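Local coordinates for phiAB6 tailspike (Unidentified phage, PDB 5JS4), which probably binds and fragments the exopolysaccharide of the host Acinetobacter baumannii, acting as a trimeric beta-helical phage tailspike, at residues 456-467 against 487-498; 671-680 against 691-699. All coordinates share one frame; numbering follows the deposited sequence.

Contact 1. Residues 456-467 against 487-498; sequences VAHCGFGKFWCE and YGNSFTGYVKLL
Lys496 lays its aliphatic chain over one face of the Trp465 indole, with CG 3.6 Å from the centroid of the six-membered ring and 6° off its normal. Both side chains have CG anti to the backbone N (chi1 -172° for Trp465) and run side by side. At the indole edge, Trp465 NE1 donates to Glu467 OE1 in the ring plane at 2.9 Å, a nearly straight bond that, with Lys496 on the face, should restrain the ring's rotation. The Tyr487 ring carries Ala457 CB over one face, and its edge meets the face of His458 in an offset edge-to-face pair. Phe461 and Phe491 are nearly parallel but slid apart, with Phe461 CD2 3.6 Å from Phe491 CE1, while Val456 CG1 lies at the Phe461 edge.

Asn489 bridges the turn through its amide: OD1 accepts from Cys459 N at 2.8 Å, in plane on a lone pair, and ND2 reaches Val456 O from above the carbonyl plane. Val456 O also accepts from Tyr487 N. Lys463 NZ bonds His458 O of the second subunit, linking this coil to the neighbouring subunit.

Strands 464-467 and 495-498 run 4.7 Å apart at 2°; the register slips by one between Phe461 and Phe464. Parallel pairing of successive coils, an inward Phe461-Phe491 aromatic pair and Asn489 tied to the neighbouring coil's backbone fit the right-handed parallel beta-helix of pectate-lyase-like proteins.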
loop_
_atom_site.group_PDB
_atom_site.type_symbol
_atom_site.label_atom_id
_atom_site.label_comp_id
_atom_site.label_asym_id
_atom_site.label_seq_id
_atom_site.Cartn_x
_atom_site.Cartn_y
_atom_site.Cartn_z
ATOM N N VAL A 456 -7.438 7.508 -16.520
ATOM C CA VAL A 456 -6.659 7.122 -15.351
ATOM C C VAL A 456 -6.292 5.653 -15.528
ATOM O O VAL A 456 -7.149 4.771 -15.421
ATOM C CB VAL A 456 -7.449 7.349 -14.049
ATOM C CG1 VAL A 456 -6.674 6.835 -12.843
ATOM C CG2 VAL A 456 -7.762 8.826 -13.877
ATOM N N ALA A 457 -5.017 5.409 -15.817
ATOM C CA ALA A 457 -4.527 4.086 -16.176
ATOM C C ALA A 457 -3.383 3.670 -15.264
ATOM O O ALA A 457 -2.425 4.413 -15.088
ATOM C CB ALA A 457 -4.063 4.079 -17.625
ATOM N N HIS A 458 -3.493 2.482 -14.680
ATOM C CA HIS A 458 -2.411 1.910 -13.876
ATOM C C HIS A 458 -1.899 2.857 -12.794
ATOM O O HIS A 458 -0.694 2.974 -12.571
ATOM C CB HIS A 458 -1.268 1.453 -14.782
ATOM C CG HIS A 458 -1.689 0.459 -15.814
ATOM N ND1 HIS A 458 -2.059 -0.831 -15.500
ATOM C CD2 HIS A 458 -1.816 0.570 -17.156
ATOM C CE1 HIS A 458 -2.385 -1.473 -16.607
ATOM N NE2 HIS A 458 -2.249 -0.644 -17.625
ATOM N N CYS A 459 -2.832 3.525 -12.121
ATOM C CA CYS A 459 -2.503 4.423 -11.026
ATOM C C CYS A 459 -2.786 3.738 -9.699
ATOM O O CYS A 459 -3.585 2.804 -9.629
ATOM C CB CYS A 459 -3.314 5.713 -11.126
ATOM S SG CYS A 459 -2.814 6.783 -12.494
ATOM N N GLY A 460 -2.114 4.216 -8.659
ATOM C CA GLY A 460 -2.343 3.761 -7.299
ATOM C C GLY A 460 -3.090 4.817 -6.511
ATOM O O GLY A 460 -2.757 6.004 -6.575
ATOM N N PHE A 461 -4.107 4.375 -5.780
ATOM C CA PHE A 461 -4.876 5.233 -4.896
ATOM C C PHE A 461 -4.902 4.607 -3.513
ATOM O O PHE A 461 -5.336 3.467 -3.345
ATOM C CB PHE A 461 -6.290 5.423 -5.431
ATOM C CG PHE A 461 -6.336 6.134 -6.744
ATOM C CD1 PHE A 461 -6.370 7.520 -6.794
ATOM C CD2 PHE A 461 -6.327 5.421 -7.933
ATOM C CE1 PHE A 461 -6.400 8.182 -8.006
ATOM C CE2 PHE A 461 -6.357 6.079 -9.150
ATOM C CZ PHE A 461 -6.392 7.460 -9.185
ATOM N N GLY A 462 -4.413 5.360 -2.534
ATOM C CA GLY A 462 -4.373 4.921 -1.154
ATOM C C GLY A 462 -5.525 5.516 -0.375
ATOM O O GLY A 462 -6.670 5.506 -0.835
ATOM N N LYS A 463 -5.220 6.042 0.805
ATOM C CA LYS A 463 -6.247 6.561 1.699
ATOM C C LYS A 463 -6.721 7.939 1.272
ATOM O O LYS A 463 -5.908 8.827 0.996
ATOM C CB LYS A 463 -5.725 6.602 3.130
ATOM C CG LYS A 463 -5.400 5.223 3.673
ATOM C CD LYS A 463 -5.043 5.240 5.150
ATOM C CE LYS A 463 -6.218 5.611 6.042
ATOM N NZ LYS A 463 -7.400 4.725 5.868
ATOM N N PHE A 464 -8.043 8.093 1.207
ATOM C CA PHE A 464 -8.693 9.372 0.954
ATOM C C PHE A 464 -9.720 9.618 2.051
ATOM O O PHE A 464 -10.445 8.699 2.444
ATOM C CB PHE A 464 -9.405 9.375 -0.404
ATOM C CG PHE A 464 -8.495 9.626 -1.573
ATOM C CD1 PHE A 464 -7.579 8.668 -1.969
ATOM C CD2 PHE A 464 -8.560 10.819 -2.283
ATOM C CE1 PHE A 464 -6.736 8.892 -3.045
ATOM C CE2 PHE A 464 -7.721 11.048 -3.363
ATOM C CZ PHE A 464 -6.808 10.084 -3.742
ATOM N N TRP A 465 -9.774 10.854 2.535
ATOM C CA TRP A 465 -10.793 11.280 3.483
ATOM C C TRP A 465 -11.594 12.383 2.811
ATOM O O TRP A 465 -11.091 13.486 2.620
ATOM C CB TRP A 465 -10.155 11.783 4.776
ATOM C CG TRP A 465 -11.157 12.056 5.860
ATOM C CD1 TRP A 465 -11.913 13.182 6.009
ATOM C CD2 TRP A 465 -11.518 11.183 6.936
ATOM N NE1 TRP A 465 -12.724 13.066 7.110
ATOM C CE2 TRP A 465 -12.502 11.850 7.700
ATOM C CE3 TRP A 465 -11.112 9.903 7.329
ATOM C CZ2 TRP A 465 -13.081 11.280 8.834
ATOM C CZ3 TRP A 465 -11.687 9.336 8.459
ATOM C CH2 TRP A 465 -12.663 10.027 9.199
ATOM N N CYS A 466 -12.832 12.070 2.435
ATOM C CA CYS A 466 -13.668 12.990 1.674
ATOM C C CYS A 466 -14.852 13.400 2.535
ATOM O O CYS A 466 -15.742 12.593 2.798
ATOM C CB CYS A 466 -14.143 12.328 0.382
ATOM S SG CYS A 466 -12.834 11.497 -0.551
ATOM N N GLU A 467 -14.848 14.656 2.977
ATOM C CA GLU A 467 -15.842 15.140 3.932
ATOM C C GLU A 467 -16.449 16.471 3.500
ATOM O O GLU A 467 -15.794 17.513 3.554
ATOM C CB GLU A 467 -15.223 15.262 5.330
ATOM C CG GLU A 467 -16.217 15.681 6.410
ATOM C CD GLU A 467 -15.699 15.471 7.821
ATOM O OE1 GLU A 467 -14.497 15.176 7.994
ATOM O OE2 GLU A 467 -16.502 15.606 8.770
ATOM N N TYR A 487 -8.810 2.247 -15.965
ATOM C CA TYR A 487 -8.435 0.839 -16.008
ATOM C C TYR A 487 -7.050 0.601 -15.424
ATOM O O TYR A 487 -6.216 1.508 -15.377
ATOM C CB TYR A 487 -8.483 0.327 -17.454
ATOM C CG TYR A 487 -7.496 0.999 -18.387
ATOM C CD1 TYR A 487 -6.210 0.492 -18.551
ATOM C CD2 TYR A 487 -7.850 2.133 -19.111
ATOM C CE1 TYR A 487 -5.301 1.101 -19.402
ATOM C CE2 TYR A 487 -6.947 2.751 -19.963
ATOM C CZ TYR A 487 -5.676 2.231 -20.107
ATOM O OH TYR A 487 -4.776 2.838 -20.955
ATOM N N GLY A 488 -6.817 -0.627 -14.978
ATOM C CA GLY A 488 -5.501 -1.048 -14.515
ATOM C C GLY A 488 -5.095 -0.511 -13.156
ATOM O O GLY A 488 -3.938 -0.627 -12.768
ATOM N N ASN A 489 -6.051 0.042 -12.413
ATOM C CA ASN A 489 -5.738 0.787 -11.199
ATOM C C ASN A 489 -5.717 -0.059 -9.936
ATOM O O ASN A 489 -6.230 -1.179 -9.904
ATOM C CB ASN A 489 -6.734 1.930 -11.036
ATOM C CG ASN A 489 -6.668 2.909 -12.190
ATOM O OD1 ASN A 489 -5.632 3.533 -12.423
ATOM N ND2 ASN A 489 -7.763 3.034 -12.933
ATOM N N SER A 490 -5.100 0.504 -8.902
ATOM C CA SER A 490 -5.074 -0.083 -7.573
ATOM C C SER A 490 -5.784 0.875 -6.627
ATOM O O SER A 490 -5.263 1.946 -6.326
ATOM C CB SER A 490 -3.632 -0.285 -7.112
ATOM O OG SER A 490 -2.913 -1.126 -7.994
ATOM N N PHE A 491 -6.979 0.491 -6.186
ATOM C CA PHE A 491 -7.740 1.257 -5.208
ATOM C C PHE A 491 -7.568 0.558 -3.866
ATOM O O PHE A 491 -8.453 -0.162 -3.396
ATOM C CB PHE A 491 -9.214 1.327 -5.612
ATOM C CG PHE A 491 -9.438 1.810 -7.018
ATOM C CD1 PHE A 491 -9.114 3.114 -7.380
ATOM C CD2 PHE A 491 -9.980 0.967 -7.981
ATOM C CE1 PHE A 491 -9.323 3.562 -8.677
ATOM C CE2 PHE A 491 -10.200 1.415 -9.272
ATOM C CZ PHE A 491 -9.866 2.713 -9.621
ATOM N N THR A 492 -6.407 0.763 -3.254
ATOM C CA THR A 492 -5.970 -0.095 -2.155
ATOM C C THR A 492 -5.840 0.609 -0.805
ATOM O O THR A 492 -5.142 0.130 0.084
ATOM C CB THR A 492 -4.658 -0.807 -2.529
ATOM O OG1 THR A 492 -3.682 0.162 -2.927
ATOM C CG2 THR A 492 -4.901 -1.772 -3.674
ATOM N N GLY A 493 -6.539 1.726 -0.646
ATOM C CA GLY A 493 -6.737 2.334 0.666
ATOM C C GLY A 493 -8.216 2.569 0.892
ATOM O O GLY A 493 -9.003 2.594 -0.058
ATOM N N TYR A 494 -8.608 2.722 2.151
ATOM C CA TYR A 494 -9.990 3.054 2.454
ATOM C C TYR A 494 -10.297 4.477 1.983
ATOM O O TYR A 494 -9.489 5.390 2.170
ATOM C CB TYR A 494 -10.280 2.917 3.950
ATOM C CG TYR A 494 -11.744 3.115 4.273
ATOM C CD1 TYR A 494 -12.679 2.128 3.980
ATOM C CD2 TYR A 494 -12.198 4.299 4.846
ATOM C CE1 TYR A 494 -14.025 2.313 4.256
ATOM C CE2 TYR A 494 -13.540 4.491 5.126
ATOM C CZ TYR A 494 -14.449 3.495 4.829
ATOM O OH TYR A 494 -15.785 3.680 5.102
ATOM N N VAL A 495 -11.458 4.652 1.356
ATOM C CA VAL A 495 -11.936 5.972 0.957
ATOM C C VAL A 495 -13.133 6.328 1.837
ATOM O O VAL A 495 -14.218 5.759 1.692
ATOM C CB VAL A 495 -12.324 6.020 -0.537
ATOM C CG1 VAL A 495 -12.882 7.386 -0.913
ATOM C CG2 VAL A 495 -11.123 5.689 -1.408
ATOM N N LYS A 496 -12.918 7.260 2.762
ATOM C CA LYS A 496 -13.975 7.749 3.643
ATOM C C LYS A 496 -14.850 8.731 2.869
ATOM O O LYS A 496 -14.339 9.682 2.273
ATOM C CB LYS A 496 -13.370 8.429 4.873
ATOM C CG LYS A 496 -14.374 8.913 5.909
ATOM C CD LYS A 496 -14.964 7.770 6.715
ATOM C CE LYS A 496 -15.853 8.280 7.838
ATOM N NZ LYS A 496 -16.372 7.162 8.669
ATOM N N LEU A 497 -16.161 8.493 2.886
ATOM C CA LEU A 497 -17.125 9.322 2.163
ATOM C C LEU A 497 -18.147 9.899 3.138
ATOM O O LEU A 497 -18.889 9.151 3.782
ATOM C CB LEU A 497 -17.845 8.492 1.101
ATOM C CG LEU A 497 -16.962 7.797 0.059
ATOM C CD1 LEU A 497 -17.759 6.748 -0.703
ATOM C CD2 LEU A 497 -16.339 8.798 -0.901
ATOM N N LEU A 498 -18.177 11.226 3.240
ATOM C CA LEU A 498 -19.112 11.929 4.121
ATOM C C LEU A 498 -19.681 13.174 3.444
ATOM O O LEU A 498 -18.976 13.880 2.731
ATOM C CB LEU A 498 -18.407 12.346 5.415
ATOM C CG LEU A 498 -17.940 11.238 6.357
ATOM C CD1 LEU A 498 -16.996 11.799 7.411
ATOM C CD2 LEU A 498 -19.125 10.541 7.011
HETATM O O HOH W 1 -8.128 3.547 -2.545
HETATM O O HOH W 2 -2.387 2.116 -4.343
HETATM O O HOH W 3 -6.844 2.243 4.515
HETATM O O HOH W 4 -9.140 6.603 4.792
#

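Contact 2. Residues 671-680 against 691-699; sequences ATHGIQMIET and AAGFKVFWR
His673 packs against Trp698 across a non-hydrogen-bonded pair of two antiparallel strands. Its CB sits over one face of the indole, 3.9 Å from the centroid of the six-membered ring and 14° off the normal. With CG placed between the backbone N and the carbonyl carbon (chi1 54°), the imidazole stays beside the indole: CG lies near CZ3 and CH2, and CD2 reaches Trp698 CH2 at 3.6 Å. The rings thus form an offset edge-to-face pair, the His673 edge toward the Trp698 face, with planes at 76°. Ala671 CB touches CE3 of the same indole, and Val696 CG1 also lies over an indole face.

Further along this side, Met677 folds back at chi2 and chi3, which brings SD to Phe694 CB and CE to Ala691 CB (3.6 Å). On the other side, Gln676 and Lys695 lie alongside each other; one water joins Gln676 OE1 to Lys695 NZ, whose salt bridge goes to Glu632, while Gln676 NE2 bonds Gly666 O of the third subunit.

The backbone is paired in both directions at Thr672-Arg699, Gly674-Phe697 and Gln676-Lys695. At the far end Ile678 O takes Ala692 N at 2.8 Å and Gly693 N only weakly at 3.4 Å, a classic beta bulge.

The chemistry divides by face: His673, Ile675, Met677, Phe694, Val696 and Trp698 make a largely apolar side, whereas the reverse is mixed, with polar ends on Gln676, Lys695 and Arg699 beside apolar Phe697 and Ile678. Arg699 NH1 bonds Gly668 O of the third subunit, which, with the Gln676 bond, places this face at that interface.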
loop_
_atom_site.group_PDB
_atom_site.type_symbol
_atom_site.label_atom_id
_atom_site.label_comp_id
_atom_site.label_asym_id
_atom_site.label_seq_id
_atom_site.Cartn_x
_atom_site.Cartn_y
_atom_site.Cartn_z
ATOM N N ALA A 671 -42.765 -53.787 -15.554
ATOM C CA ALA A 671 -41.894 -54.711 -16.262
ATOM C C ALA A 671 -40.635 -54.931 -15.445
ATOM O O ALA A 671 -40.287 -54.117 -14.591
ATOM C CB ALA A 671 -41.551 -54.171 -17.638
ATOM N N THR A 672 -39.950 -56.030 -15.742
ATOM C CA THR A 672 -38.762 -56.447 -15.009
ATOM C C THR A 672 -37.568 -56.380 -15.945
ATOM O O THR A 672 -37.654 -56.843 -17.080
ATOM C CB THR A 672 -38.941 -57.888 -14.507
ATOM O OG1 THR A 672 -40.063 -57.933 -13.614
ATOM C CG2 THR A 672 -37.688 -58.397 -13.786
ATOM N N HIS A 673 -36.467 -55.804 -15.474
ATOM C CA HIS A 673 -35.265 -55.647 -16.303
ATOM C C HIS A 673 -34.097 -56.520 -15.870
ATOM O O HIS A 673 -33.977 -56.925 -14.716
ATOM C CB HIS A 673 -34.798 -54.184 -16.362
ATOM C CG HIS A 673 -34.595 -53.547 -15.018
ATOM N ND1 HIS A 673 -33.425 -53.657 -14.301
ATOM C CD2 HIS A 673 -35.421 -52.781 -14.269
ATOM C CE1 HIS A 673 -33.538 -52.993 -13.167
ATOM N NE2 HIS A 673 -34.743 -52.453 -13.120
ATOM N N GLY A 674 -33.249 -56.808 -16.845
ATOM C CA GLY A 674 -31.917 -57.343 -16.614
ATOM C C GLY A 674 -30.991 -56.637 -17.582
ATOM O O GLY A 674 -31.453 -56.004 -18.537
ATOM N N ILE A 675 -29.688 -56.731 -17.344
ATOM C CA ILE A 675 -28.721 -56.094 -18.227
ATOM C C ILE A 675 -27.678 -57.069 -18.762
ATOM O O ILE A 675 -27.532 -58.194 -18.282
ATOM C CB ILE A 675 -28.032 -54.876 -17.574
ATOM C CG1 ILE A 675 -27.418 -55.240 -16.221
ATOM C CG2 ILE A 675 -29.023 -53.724 -17.420
ATOM C CD1 ILE A 675 -26.396 -54.235 -15.735
ATOM N N GLN A 676 -26.990 -56.611 -19.800
ATOM C CA GLN A 676 -25.857 -57.323 -20.386
ATOM C C GLN A 676 -24.878 -56.278 -20.885
ATOM O O GLN A 676 -25.280 -55.311 -21.525
ATOM C CB GLN A 676 -26.321 -58.187 -21.549
ATOM C CG GLN A 676 -25.220 -59.004 -22.208
ATOM C CD GLN A 676 -25.754 -59.799 -23.370
ATOM O OE1 GLN A 676 -26.045 -59.237 -24.426
ATOM N NE2 GLN A 676 -25.917 -61.102 -23.183
ATOM N N MET A 677 -23.595 -56.463 -20.604
ATOM C CA MET A 677 -22.609 -55.469 -21.009
ATOM C C MET A 677 -22.298 -55.590 -22.496
ATOM O O MET A 677 -22.431 -56.667 -23.086
ATOM C CB MET A 677 -21.335 -55.601 -20.181
ATOM C CG MET A 677 -21.557 -55.532 -18.680
ATOM S SD MET A 677 -22.496 -54.096 -18.118
ATOM C CE MET A 677 -21.350 -52.780 -18.526
ATOM N N ILE A 678 -21.923 -54.460 -23.088
ATOM C CA ILE A 678 -21.395 -54.405 -24.449
ATOM C C ILE A 678 -19.894 -54.157 -24.326
ATOM O O ILE A 678 -19.463 -53.164 -23.741
ATOM C CB ILE A 678 -22.062 -53.284 -25.275
ATOM C CG1 ILE A 678 -23.575 -53.509 -25.356
ATOM C CG2 ILE A 678 -21.465 -53.231 -26.678
ATOM C CD1 ILE A 678 -24.349 -52.337 -25.916
ATOM N N GLU A 679 -19.096 -55.069 -24.873
ATOM C CA GLU A 679 -17.646 -54.980 -24.755
ATOM C C GLU A 679 -17.039 -54.058 -25.811
ATOM O O GLU A 679 -17.636 -53.823 -26.857
ATOM C CB GLU A 679 -17.036 -56.381 -24.839
ATOM C CG GLU A 679 -17.503 -57.278 -23.699
ATOM C CD GLU A 679 -16.653 -58.519 -23.515
ATOM O OE1 GLU A 679 -16.529 -59.307 -24.481
ATOM O OE2 GLU A 679 -16.124 -58.712 -22.395
ATOM N N THR A 680 -15.860 -53.523 -25.510
ATOM C CA THR A 680 -15.091 -52.718 -26.468
ATOM C C THR A 680 -14.248 -53.603 -27.384
ATOM O O THR A 680 -14.018 -53.268 -28.545
ATOM C CB THR A 680 -14.146 -51.747 -25.747
ATOM O OG1 THR A 680 -13.433 -52.450 -24.721
ATOM C CG2 THR A 680 -14.931 -50.592 -25.128
ATOM N N ALA A 691 -16.191 -51.627 -20.617
ATOM C CA ALA A 691 -17.346 -51.774 -21.492
ATOM C C ALA A 691 -17.548 -50.532 -22.346
ATOM O O ALA A 691 -17.163 -49.425 -21.963
ATOM C CB ALA A 691 -18.601 -52.071 -20.682
ATOM N N ALA A 692 -18.135 -50.743 -23.517
ATOM C CA ALA A 692 -18.570 -49.661 -24.386
ATOM C C ALA A 692 -19.916 -49.114 -23.918
ATOM O O ALA A 692 -20.209 -47.929 -24.079
ATOM C CB ALA A 692 -18.683 -50.158 -25.816
ATOM N N GLY A 693 -20.728 -50.000 -23.357
ATOM C CA GLY A 693 -22.082 -49.670 -22.934
ATOM C C GLY A 693 -22.750 -50.907 -22.372
ATOM O O GLY A 693 -22.075 -51.824 -21.897
ATOM N N PHE A 694 -24.075 -50.941 -22.418
ATOM C CA PHE A 694 -24.818 -52.087 -21.921
ATOM C C PHE A 694 -26.198 -52.163 -22.554
ATOM O O PHE A 694 -26.731 -51.154 -23.039
ATOM C CB PHE A 694 -24.907 -52.076 -20.381
ATOM C CG PHE A 694 -25.548 -50.839 -19.796
ATOM C CD1 PHE A 694 -24.796 -49.697 -19.554
ATOM C CD2 PHE A 694 -26.891 -50.833 -19.440
ATOM C CE1 PHE A 694 -25.375 -48.567 -18.996
ATOM C CE2 PHE A 694 -27.475 -49.703 -18.880
ATOM C CZ PHE A 694 -26.716 -48.571 -18.662
ATOM N N LYS A 695 -26.743 -53.377 -22.573
ATOM C CA LYS A 695 -28.097 -53.632 -23.030
ATOM C C LYS A 695 -29.026 -53.744 -21.836
ATOM O O LYS A 695 -28.631 -54.242 -20.782
ATOM C CB LYS A 695 -28.173 -54.926 -23.838
ATOM C CG LYS A 695 -27.368 -54.905 -25.128
ATOM C CD LYS A 695 -27.679 -56.126 -25.981
ATOM C CE LYS A 695 -26.844 -56.161 -27.253
ATOM N NZ LYS A 695 -27.164 -57.354 -28.085
ATOM N N VAL A 696 -30.257 -53.272 -22.022
ATOM C CA VAL A 696 -31.332 -53.440 -21.055
ATOM C C VAL A 696 -32.399 -54.313 -21.699
ATOM O O VAL A 696 -32.833 -54.036 -22.821
ATOM C CB VAL A 696 -31.954 -52.089 -20.660
ATOM C CG1 VAL A 696 -33.042 -52.287 -19.609
ATOM C CG2 VAL A 696 -30.884 -51.139 -20.152
ATOM N N PHE A 697 -32.797 -55.365 -20.991
ATOM C CA PHE A 697 -33.830 -56.300 -21.427
ATOM C C PHE A 697 -35.036 -56.104 -20.525
ATOM O O PHE A 697 -34.893 -56.118 -19.306
ATOM C CB PHE A 697 -33.355 -57.750 -21.281
ATOM C CG PHE A 697 -32.204 -58.126 -22.181
ATOM C CD1 PHE A 697 -30.925 -57.636 -21.945
ATOM C CD2 PHE A 697 -32.397 -59.001 -23.243
ATOM C CE1 PHE A 697 -29.865 -57.994 -22.767
ATOM C CE2 PHE A 697 -31.340 -59.368 -24.061
ATOM C CZ PHE A 697 -30.078 -58.857 -23.824
ATOM N N TRP A 698 -36.213 -55.927 -21.121
ATOM C CA TRP A 698 -37.455 -55.731 -20.376
ATOM C C TRP A 698 -38.431 -56.869 -20.623
ATOM O O TRP A 698 -38.674 -57.240 -21.771
ATOM C CB TRP A 698 -38.134 -54.438 -20.811
ATOM C CG TRP A 698 -37.473 -53.178 -20.367
ATOM C CD1 TRP A 698 -36.727 -52.326 -21.128
ATOM C CD2 TRP A 698 -37.529 -52.601 -19.060
ATOM N NE1 TRP A 698 -36.312 -51.255 -20.377
ATOM C CE2 TRP A 698 -36.786 -51.404 -19.098
ATOM C CE3 TRP A 698 -38.136 -52.981 -17.856
ATOM C CZ2 TRP A 698 -36.637 -50.580 -17.983
ATOM C CZ3 TRP A 698 -37.983 -52.163 -16.747
ATOM C CH2 TRP A 698 -37.242 -50.981 -16.816
ATOM N N ARG A 699 -39.023 -57.392 -19.552
ATOM C CA ARG A 699 -39.982 -58.488 -19.655
ATOM C C ARG A 699 -41.219 -58.257 -18.789
ATOM O O ARG A 699 -41.145 -57.609 -17.741
ATOM C CB ARG A 699 -39.319 -59.815 -19.278
ATOM C CG ARG A 699 -38.189 -60.208 -20.217
ATOM C CD ARG A 699 -37.524 -61.510 -19.806
ATOM N NE ARG A 699 -36.369 -61.806 -20.658
ATOM C CZ ARG A 699 -35.150 -61.292 -20.498
ATOM N NH1 ARG A 699 -34.881 -60.446 -19.509
ATOM N NH2 ARG A 699 -34.177 -61.636 -21.340
HETATM O O HOH W 5 -36.359 -59.434 -17.278
HETATM O O HOH W 6 -42.411 -58.219 -14.982
HETATM O O HOH W 7 -27.422 -59.811 -26.745
#

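Overall arrangement
The two contacts lie in different parts of an elongated chain: their centres are 65 Å apart and their nearest atoms about 50 Å apart, so they do not touch. Contact 1 lies in the parallel beta-helix, about 6 Å from the chain centre, whereas contact 2 belongs to an antiparallel sheet toward the C-terminal end, about 65 Å from that centre. Both reach neighbouring subunits, so the trimer is held at widely separated levels. A bound malonic acid, probably from the crystallisation liquor, lies about 4 Å from the Tyr487 side chain of contact 1; Asn531, Ala532 and Gly533 complete that pocket. Contact 2 holds no residue of the malonate pockets.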